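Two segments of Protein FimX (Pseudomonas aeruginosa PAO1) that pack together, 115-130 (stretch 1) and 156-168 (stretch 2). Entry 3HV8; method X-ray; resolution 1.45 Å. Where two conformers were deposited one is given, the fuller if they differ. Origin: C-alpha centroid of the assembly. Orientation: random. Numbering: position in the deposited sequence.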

# COMPACT_ATOMS: atom_id res chain seq x y z
N SER A 115 5.62 1.12 -12.76
CA SER A 115 6.33 2.20 -12.07
C SER A 115 7.66 1.73 -11.47
O SER A 115 8.61 2.49 -11.41
CB SER A 115 5.44 2.86 -11.01
OG SER A 115 4.42 3.62 -11.64
N LEU A 116 7.73 0.47 -11.04
CA LEU A 116 9.01 -0.05 -10.54
C LEU A 116 10.07 0.06 -11.61
O LEU A 116 11.23 0.38 -11.32
CB LEU A 116 8.89 -1.52 -10.14
CG LEU A 116 8.06 -1.82 -8.91
CD1 LEU A 116 8.02 -3.32 -8.64
CD2 LEU A 116 8.62 -1.07 -7.71
N GLN A 117 9.68 -0.22 -12.84
CA GLN A 117 10.63 -0.24 -13.95
C GLN A 117 10.90 1.12 -14.60
O GLN A 117 11.67 1.22 -15.55
CB GLN A 117 10.12 -1.22 -15.01
CG GLN A 117 10.01 -2.64 -14.51
CD GLN A 117 9.46 -3.57 -15.57
OE1 GLN A 117 8.25 -3.65 -15.77
NE2 GLN A 117 10.35 -4.27 -16.27
N ASP A 118 10.26 2.17 -14.08
CA ASP A 118 10.26 3.48 -14.72
C ASP A 118 11.39 4.33 -14.15
O ASP A 118 11.31 4.80 -13.03
CB ASP A 118 8.91 4.14 -14.45
CG ASP A 118 8.74 5.49 -15.13
OD1 ASP A 118 7.64 6.07 -15.00
OD2 ASP A 118 9.69 5.97 -15.79
N PRO A 119 12.47 4.54 -14.94
CA PRO A 119 13.61 5.33 -14.45
C PRO A 119 13.23 6.80 -14.23
O PRO A 119 13.97 7.54 -13.59
CB PRO A 119 14.61 5.22 -15.60
CG PRO A 119 13.76 4.95 -16.80
CD PRO A 119 12.73 4.00 -16.28
N GLY A 120 12.08 7.22 -14.75
CA GLY A 120 11.65 8.60 -14.56
C GLY A 120 10.88 8.86 -13.27
O GLY A 120 10.62 10.01 -12.93
N LEU A 121 10.51 7.80 -12.56
CA LEU A 121 9.66 7.96 -11.39
C LEU A 121 10.35 8.77 -10.29
O LEU A 121 9.79 9.73 -9.78
CB LEU A 121 9.19 6.59 -10.87
CG LEU A 121 8.42 6.66 -9.54
CD1 LEU A 121 7.14 7.48 -9.68
CD2 LEU A 121 8.12 5.26 -9.00
N LEU A 122 11.57 8.36 -9.93
CA LEU A 122 12.29 9.04 -8.86
C LEU A 122 12.55 10.53 -9.15
O LEU A 122 12.23 11.38 -8.31
CB LEU A 122 13.61 8.32 -8.53
CG LEU A 122 13.50 7.01 -7.75
CD1 LEU A 122 14.87 6.34 -7.68
CD2 LEU A 122 12.95 7.26 -6.35
N PRO A 123 13.12 10.86 -10.32
CA PRO A 123 13.32 12.27 -10.64
C PRO A 123 12.01 13.06 -10.55
O PRO A 123 11.99 14.15 -9.99
CB PRO A 123 13.83 12.25 -12.09
CG PRO A 123 14.45 10.92 -12.25
CD PRO A 123 13.63 9.98 -11.39
N TRP A 124 10.92 12.50 -11.08
CA TRP A 124 9.64 13.19 -11.04
C TRP A 124 9.11 13.34 -9.62
O TRP A 124 8.60 14.39 -9.24
CB TRP A 124 8.61 12.47 -11.92
CG TRP A 124 7.21 13.00 -11.75
CD1 TRP A 124 6.65 14.06 -12.39
CD2 TRP A 124 6.19 12.49 -10.86
NE1 TRP A 124 5.36 14.25 -11.97
CE2 TRP A 124 5.05 13.30 -11.04
CE3 TRP A 124 6.14 11.43 -9.95
CZ2 TRP A 124 3.86 13.09 -10.33
CZ3 TRP A 124 4.96 11.23 -9.24
CH2 TRP A 124 3.84 12.05 -9.43
N LEU A 125 9.22 12.27 -8.83
CA LEU A 125 8.70 12.30 -7.48
C LEU A 125 9.42 13.37 -6.66
O LEU A 125 8.79 14.09 -5.89
CB LEU A 125 8.83 10.92 -6.82
CG LEU A 125 8.40 10.76 -5.36
CD1 LEU A 125 6.93 11.09 -5.18
CD2 LEU A 125 8.68 9.32 -4.92
N GLY A 126 10.73 13.46 -6.86
CA GLY A 126 11.53 14.47 -6.20
C GLY A 126 10.98 15.86 -6.42
O GLY A 126 10.80 16.63 -5.47
N VAL A 127 10.68 16.19 -7.67
CA VAL A 127 10.14 17.51 -7.98
C VAL A 127 8.70 17.69 -7.49
O VAL A 127 8.32 18.77 -7.05
CB VAL A 127 10.25 17.85 -9.48
CG1 VAL A 127 9.39 19.06 -9.82
CG2 VAL A 127 11.70 18.09 -9.85
N ALA A 128 7.91 16.62 -7.54
CA ALA A 128 6.52 16.69 -7.11
C ALA A 128 6.39 16.93 -5.60
O ALA A 128 5.49 17.65 -5.15
CB ALA A 128 5.79 15.40 -7.52
N LEU A 129 7.28 16.31 -4.83
CA LEU A 129 7.29 16.51 -3.39
C LEU A 129 7.65 17.95 -3.05
O LEU A 129 6.93 18.61 -2.30
CB LEU A 129 8.26 15.53 -2.72
CG LEU A 129 7.77 14.08 -2.74
CD1 LEU A 129 8.87 13.13 -2.30
CD2 LEU A 129 6.54 13.94 -1.88
N LYS A 130 8.75 18.44 -3.63
CA LYS A 130 9.20 19.82 -3.39
C LYS A 130 8.12 20.85 -3.73
O LYS A 130 7.91 21.80 -2.98
CB LYS A 130 10.49 20.11 -4.17
CG LYS A 130 11.68 19.27 -3.74
CD LYS A 130 12.95 20.12 -3.69
CE LYS A 130 14.16 19.33 -3.21
NZ LYS A 130 14.99 18.80 -4.34
N LYS A 156 15.07 -2.75 -5.60
CA LYS A 156 16.22 -2.31 -4.81
C LYS A 156 16.57 -0.86 -5.12
O LYS A 156 16.71 -0.03 -4.23
CB LYS A 156 17.41 -3.22 -5.11
CG LYS A 156 18.71 -2.72 -4.49
CD LYS A 156 19.84 -3.72 -4.73
CE LYS A 156 21.15 -3.20 -4.15
NZ LYS A 156 22.19 -4.26 -4.09
N GLN A 157 16.70 -0.55 -6.40
CA GLN A 157 17.06 0.80 -6.79
C GLN A 157 15.98 1.81 -6.41
O GLN A 157 16.28 2.89 -5.91
CB GLN A 157 17.31 0.86 -8.31
CG GLN A 157 18.52 0.05 -8.73
CD GLN A 157 18.61 -0.15 -10.24
OE1 GLN A 157 17.62 0.02 -10.96
NE2 GLN A 157 19.80 -0.51 -10.72
N LEU A 158 14.72 1.46 -6.63
CA LEU A 158 13.65 2.39 -6.30
C LEU A 158 13.59 2.66 -4.80
O LEU A 158 13.54 3.81 -4.38
CB LEU A 158 12.29 1.88 -6.78
CG LEU A 158 11.11 2.73 -6.32
CD1 LEU A 158 11.19 4.13 -6.88
CD2 LEU A 158 9.80 2.09 -6.76
N THR A 159 13.63 1.60 -3.99
CA THR A 159 13.50 1.80 -2.54
C THR A 159 14.70 2.54 -1.93
O THR A 159 14.53 3.33 -1.02
CB THR A 159 13.18 0.48 -1.77
OG1 THR A 159 14.21 -0.49 -2.00
CG2 THR A 159 11.84 -0.09 -2.23
N GLN A 160 15.89 2.32 -2.49
CA GLN A 160 17.05 3.10 -2.07
C GLN A 160 16.85 4.58 -2.43
O GLN A 160 17.14 5.47 -1.63
CB GLN A 160 18.33 2.53 -2.72
CG GLN A 160 18.85 1.27 -2.02
CD GLN A 160 19.92 0.52 -2.80
OE1 GLN A 160 20.23 -0.63 -2.49
NE2 GLN A 160 20.50 1.17 -3.81
N GLY A 161 16.31 4.83 -3.61
CA GLY A 161 16.02 6.20 -4.01
C GLY A 161 14.93 6.87 -3.18
O GLY A 161 14.99 8.06 -2.88
N LEU A 162 13.91 6.10 -2.80
CA LEU A 162 12.87 6.63 -1.93
C LEU A 162 13.45 7.06 -0.59
O LEU A 162 13.04 8.07 -0.03
CB LEU A 162 11.76 5.59 -1.71
CG LEU A 162 10.91 5.30 -2.95
CD1 LEU A 162 9.97 4.12 -2.67
CD2 LEU A 162 10.12 6.54 -3.36
N ALA A 163 14.40 6.29 -0.08
CA ALA A 163 15.03 6.61 1.20
C ALA A 163 15.76 7.94 1.09
O ALA A 163 15.70 8.77 2.00
CB ALA A 163 15.97 5.49 1.65
N THR A 164 16.43 8.14 -0.03
CA THR A 164 17.14 9.40 -0.27
C THR A 164 16.16 10.58 -0.23
O THR A 164 16.49 11.64 0.29
CB THR A 164 17.93 9.34 -1.60
OG1 THR A 164 18.91 8.30 -1.53
CG2 THR A 164 18.62 10.67 -1.88
N LEU A 165 14.95 10.38 -0.77
CA LEU A 165 13.89 11.39 -0.77
C LEU A 165 13.05 11.44 0.52
O LEU A 165 12.01 12.12 0.55
CB LEU A 165 12.93 11.15 -1.94
CG LEU A 165 13.43 11.37 -3.36
CD1 LEU A 165 12.39 10.92 -4.40
CD2 LEU A 165 13.77 12.83 -3.58
N HIS A 166 13.46 10.71 1.55
CA HIS A 166 12.74 10.69 2.83
C HIS A 166 11.29 10.22 2.71
O HIS A 166 10.38 10.72 3.38
CB HIS A 166 12.83 12.05 3.52
CG HIS A 166 14.20 12.64 3.49
ND1 HIS A 166 14.49 13.82 2.84
CD2 HIS A 166 15.37 12.20 4.01
CE1 HIS A 166 15.78 14.08 2.96
NE2 HIS A 166 16.34 13.11 3.67
N CYS A 167 11.08 9.29 1.79
CA CYS A 167 9.85 8.54 1.76
C CYS A 167 10.14 7.19 2.36
O CYS A 167 11.30 6.80 2.52
CB CYS A 167 9.34 8.37 0.33
SG CYS A 167 8.93 9.93 -0.48
N GLN A 168 9.08 6.46 2.69
CA GLN A 168 9.24 5.10 3.19
C GLN A 168 8.67 4.11 2.19
O GLN A 168 8.08 4.50 1.17
CB GLN A 168 8.50 4.97 4.52
CG GLN A 168 9.22 5.69 5.66
CD GLN A 168 8.40 5.68 6.94
OE1 GLN A 168 7.25 6.06 6.94
NE2 GLN A 168 9.02 5.27 8.04

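The two stretches meet through side chains that are almost entirely apolar, and no hydrogen bond crosses between them. Helix 121-130 and helix 156-164 run in nearly the same direction, 19° apart, with their axes 10.4 Å apart at closest approach; leucines fill most of the space between.

Contact begins at Leu116, in the last helical turn before a break. Its CA-to-CB bond points sideways, but the m, t side chain carries its end inward, so that Leu116 CD2 lies 3.5 Å from Leu158 CD2. The chain then turns away, and residues 117 to 120 do not touch stretch 2. Here the work is local: Asp118 accepts a capping bond from the backbone, 2.9 Å from Gly120 N to Asp118 OD2, satisfying an amide in the turn that leads into the helix. A type I turn from Asp118 to Leu121 brings the chain back to the contact, with Pro119, whose ring restrains phi, at its second position.

Leu121 points toward stretch 2 and places its CD2 3.9 Å from Leu158 CD1. Leu158, buried and in the t, p rotamer, thus receives Leu116 and Leu121, and Leu122 as well, whose CD2 is 3.6 Å from Leu158 CD1. Leu122 contributes the largest covered area on stretch 1. It lies over the helix backbone at Gly161, with Leu122 CD2 3.8 Å from Gly161 C. The absence of a side chain at Gly161 matters: an ideal CB there would be 2.3 Å from Leu122 CD1, a clash. Glycine therefore lets the leucine settle against the main chain.

Pro123 points away and Trp124 is out of reach, as the helical repeat carries them off the contact. The next turn inward brings Leu125, buried, whose CD2 packs 3.5 Å from Leu162 CD2 and 4.1 Å from Leu165 CD1. Beside it, Gly126 exposes its backbone to Leu165, with Gly126 CA 3.8 Å from Leu165 CD2. Unlike Gly161, this glycine is not demanded by the contact, since there is room for a CB. Leu165, the first residue to leave helical phi/psi, still points toward stretch 1, so the apolar packing outlasts the helix.

Val127 points away and Ala128 is out of reach. Leu129, one turn beyond Leu125, points back toward stretch 2 and sets its CD1 3.7 Å from Cys167 SG. The small, weakly polar cysteine suits this buried place, where its sulfur packs as an apolar group and closes the far end of the contact.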